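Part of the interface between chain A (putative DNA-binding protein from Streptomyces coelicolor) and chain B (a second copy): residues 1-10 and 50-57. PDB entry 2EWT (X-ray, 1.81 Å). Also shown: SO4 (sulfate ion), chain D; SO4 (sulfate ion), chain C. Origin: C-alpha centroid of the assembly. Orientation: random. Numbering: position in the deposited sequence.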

# COMPACT_ATOMS: atom_id res chain seq x y z
N MET A 1 5.65 -4.44 -8.15
CA MET A 1 6.60 -4.47 -6.99
C MET A 1 7.69 -5.50 -7.21
O MET A 1 7.50 -6.49 -7.91
CB MET A 1 5.84 -4.80 -5.70
CG MET A 1 4.75 -3.80 -5.35
SD MET A 1 4.03 -4.12 -3.73
CE MET A 1 2.65 -5.19 -4.16
N SER A 2 8.85 -5.27 -6.59
CA SER A 2 9.97 -6.20 -6.73
C SER A 2 9.57 -7.55 -6.14
O SER A 2 8.73 -7.61 -5.24
CB SER A 2 11.21 -5.67 -6.01
OG SER A 2 11.07 -5.76 -4.61
N SER A 3 10.18 -8.62 -6.64
CA SER A 3 9.90 -9.96 -6.15
C SER A 3 10.13 -10.05 -4.65
O SER A 3 9.33 -10.64 -3.92
CB SER A 3 10.79 -10.98 -6.86
OG SER A 3 10.56 -10.99 -8.25
N GLU A 4 11.23 -9.47 -4.20
CA GLU A 4 11.59 -9.49 -2.79
C GLU A 4 10.54 -8.74 -1.96
O GLU A 4 10.12 -9.22 -0.91
CB GLU A 4 12.97 -8.87 -2.60
CG GLU A 4 13.62 -9.13 -1.25
CD GLU A 4 13.70 -10.61 -0.91
OE1 GLU A 4 14.14 -11.41 -1.76
OE2 GLU A 4 13.32 -10.97 0.22
N TYR A 5 10.10 -7.58 -2.44
CA TYR A 5 9.10 -6.83 -1.69
C TYR A 5 7.79 -7.61 -1.61
O TYR A 5 7.18 -7.72 -0.54
CB TYR A 5 8.82 -5.47 -2.32
CG TYR A 5 8.09 -4.53 -1.38
CD1 TYR A 5 8.79 -3.69 -0.51
CD2 TYR A 5 6.70 -4.50 -1.34
CE1 TYR A 5 8.12 -2.85 0.38
CE2 TYR A 5 6.02 -3.67 -0.44
CZ TYR A 5 6.74 -2.85 0.41
OH TYR A 5 6.07 -2.02 1.28
N ALA A 6 7.35 -8.15 -2.74
CA ALA A 6 6.11 -8.91 -2.81
C ALA A 6 6.19 -10.14 -1.90
O ALA A 6 5.23 -10.47 -1.20
CB ALA A 6 5.84 -9.35 -4.24
N LYS A 7 7.34 -10.79 -1.91
CA LYS A 7 7.56 -11.98 -1.08
C LYS A 7 7.50 -11.63 0.40
O LYS A 7 6.88 -12.35 1.19
CB LYS A 7 8.91 -12.61 -1.43
N GLN A 8 8.15 -10.54 0.78
CA GLN A 8 8.18 -10.11 2.18
C GLN A 8 6.82 -9.61 2.67
O GLN A 8 6.45 -9.85 3.82
CB GLN A 8 9.25 -9.04 2.38
CG GLN A 8 10.66 -9.61 2.36
CD GLN A 8 11.72 -8.55 2.57
OE1 GLN A 8 11.57 -7.65 3.40
NE2 GLN A 8 12.82 -8.65 1.83
N LEU A 9 6.10 -8.92 1.79
CA LEU A 9 4.77 -8.41 2.14
C LEU A 9 3.85 -9.61 2.37
O LEU A 9 3.07 -9.65 3.33
CB LEU A 9 4.22 -7.54 1.00
CG LEU A 9 2.77 -7.06 1.11
CD1 LEU A 9 2.59 -6.17 2.34
CD2 LEU A 9 2.39 -6.31 -0.16
N GLY A 10 3.97 -10.61 1.49
CA GLY A 10 3.15 -11.80 1.62
C GLY A 10 3.45 -12.55 2.90
O GLY A 10 2.55 -13.09 3.53
N VAL B 50 -0.18 3.51 -7.86
CA VAL B 50 0.83 3.64 -6.82
C VAL B 50 0.88 2.28 -6.11
O VAL B 50 -0.10 1.89 -5.48
CB VAL B 50 0.43 4.72 -5.78
CG1 VAL B 50 1.42 4.72 -4.62
CG2 VAL B 50 0.39 6.09 -6.43
N THR B 51 1.99 1.56 -6.23
CA THR B 51 2.12 0.26 -5.59
C THR B 51 2.38 0.43 -4.10
O THR B 51 2.74 1.51 -3.64
CB THR B 51 3.31 -0.55 -6.16
OG1 THR B 51 4.54 0.09 -5.82
CG2 THR B 51 3.20 -0.67 -7.67
N VAL B 52 2.20 -0.64 -3.33
CA VAL B 52 2.46 -0.56 -1.90
C VAL B 52 3.92 -0.17 -1.68
O VAL B 52 4.23 0.70 -0.87
CB VAL B 52 2.19 -1.91 -1.20
CG1 VAL B 52 2.67 -1.85 0.24
CG2 VAL B 52 0.70 -2.24 -1.24
N GLN B 53 4.82 -0.82 -2.42
CA GLN B 53 6.25 -0.52 -2.28
C GLN B 53 6.53 0.95 -2.55
O GLN B 53 7.26 1.60 -1.80
CB GLN B 53 7.06 -1.42 -3.22
CG GLN B 53 8.57 -1.19 -3.17
CD GLN B 53 9.34 -2.23 -3.96
OE1 GLN B 53 8.90 -2.68 -5.01
NE2 GLN B 53 10.52 -2.60 -3.46
N ARG B 54 5.94 1.49 -3.62
CA ARG B 54 6.13 2.89 -3.97
C ARG B 54 5.55 3.80 -2.89
O ARG B 54 6.15 4.80 -2.52
CB ARG B 54 5.46 3.20 -5.31
CG ARG B 54 5.88 4.54 -5.92
CD ARG B 54 7.34 4.50 -6.37
NE ARG B 54 7.53 3.60 -7.51
CZ ARG B 54 8.71 3.21 -7.97
NH1 ARG B 54 9.83 3.63 -7.39
NH2 ARG B 54 8.78 2.40 -9.02
N LEU B 55 4.37 3.45 -2.38
CA LEU B 55 3.74 4.27 -1.34
C LEU B 55 4.64 4.32 -0.11
O LEU B 55 4.81 5.38 0.50
CB LEU B 55 2.37 3.71 -0.95
CG LEU B 55 1.60 4.58 0.04
CD1 LEU B 55 1.38 5.97 -0.56
CD2 LEU B 55 0.26 3.94 0.38
N ALA B 56 5.21 3.18 0.26
CA ALA B 56 6.09 3.12 1.42
C ALA B 56 7.34 3.96 1.20
O ALA B 56 7.82 4.62 2.12
CB ALA B 56 6.48 1.67 1.71
N GLU B 57 7.86 3.95 -0.03
CA GLU B 57 9.05 4.72 -0.35
C GLU B 57 8.75 6.21 -0.29
O GLU B 57 9.57 7.00 0.19
CB GLU B 57 9.57 4.33 -1.75
CG GLU B 57 9.83 2.84 -1.89
CD GLU B 57 10.23 2.41 -3.29
OE1 GLU B 57 9.64 2.93 -4.27
OE2 GLU B 57 11.11 1.54 -3.42
S SO4 D . 12.81 -7.66 -9.37
O1 SO4 D . 11.40 -8.01 -9.14
O2 SO4 D . 13.37 -7.00 -8.17
O3 SO4 D . 12.89 -6.74 -10.52
O4 SO4 D . 13.59 -8.88 -9.67
S SO4 C . 6.13 2.90 -11.06
O1 SO4 C . 4.88 3.57 -11.45
O2 SO4 C . 6.66 2.13 -12.20
O3 SO4 C . 7.13 3.92 -10.66
O4 SO4 C . 5.87 1.99 -9.93

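The firmest polar link between the two stretches is a nearly straight hydrogen bond from the backbone Ser A2 N to the side-chain amide oxygen Gln B53 OE1 (3.0 Å, 171° at the hydrogen). The other end of the same amide turns to the serine hydroxyl: Gln B53 NE2 donates a weak hydrogen bond to Ser A2 OG (3.4 Å), so one glutamine engages both backbone and side chain of Ser A2. Ser A2 OG also caps its own helix, accepting from Tyr A5 N at 3.0 Å. Thr B51 caps the partner helix in the same way, its OG1 lying 3.0 Å from Arg B54 N. A third, weak bond runs from Gln B53 N to the thioether sulfur Met A1 SD (3.6 Å); at the start of a helix this NH has no backbone acceptor one turn back within the helix.

Packing adjoins these bonds. The extended Gln B53 side chain crosses one face of the Tyr A5 ring, with CB 3.6 Å from the ring centroid and almost on its normal, a CH-pi contact. At the ring edge, Val B52 CG1 lies 3.9 Å from Tyr A5 CE2, while Met A1 SD approaches Val B52 CB at 3.8 Å. The helices run nearly perpendicular (92°), their axes 11.1 Å apart at closest approach, and the stretches together bury 350 Å².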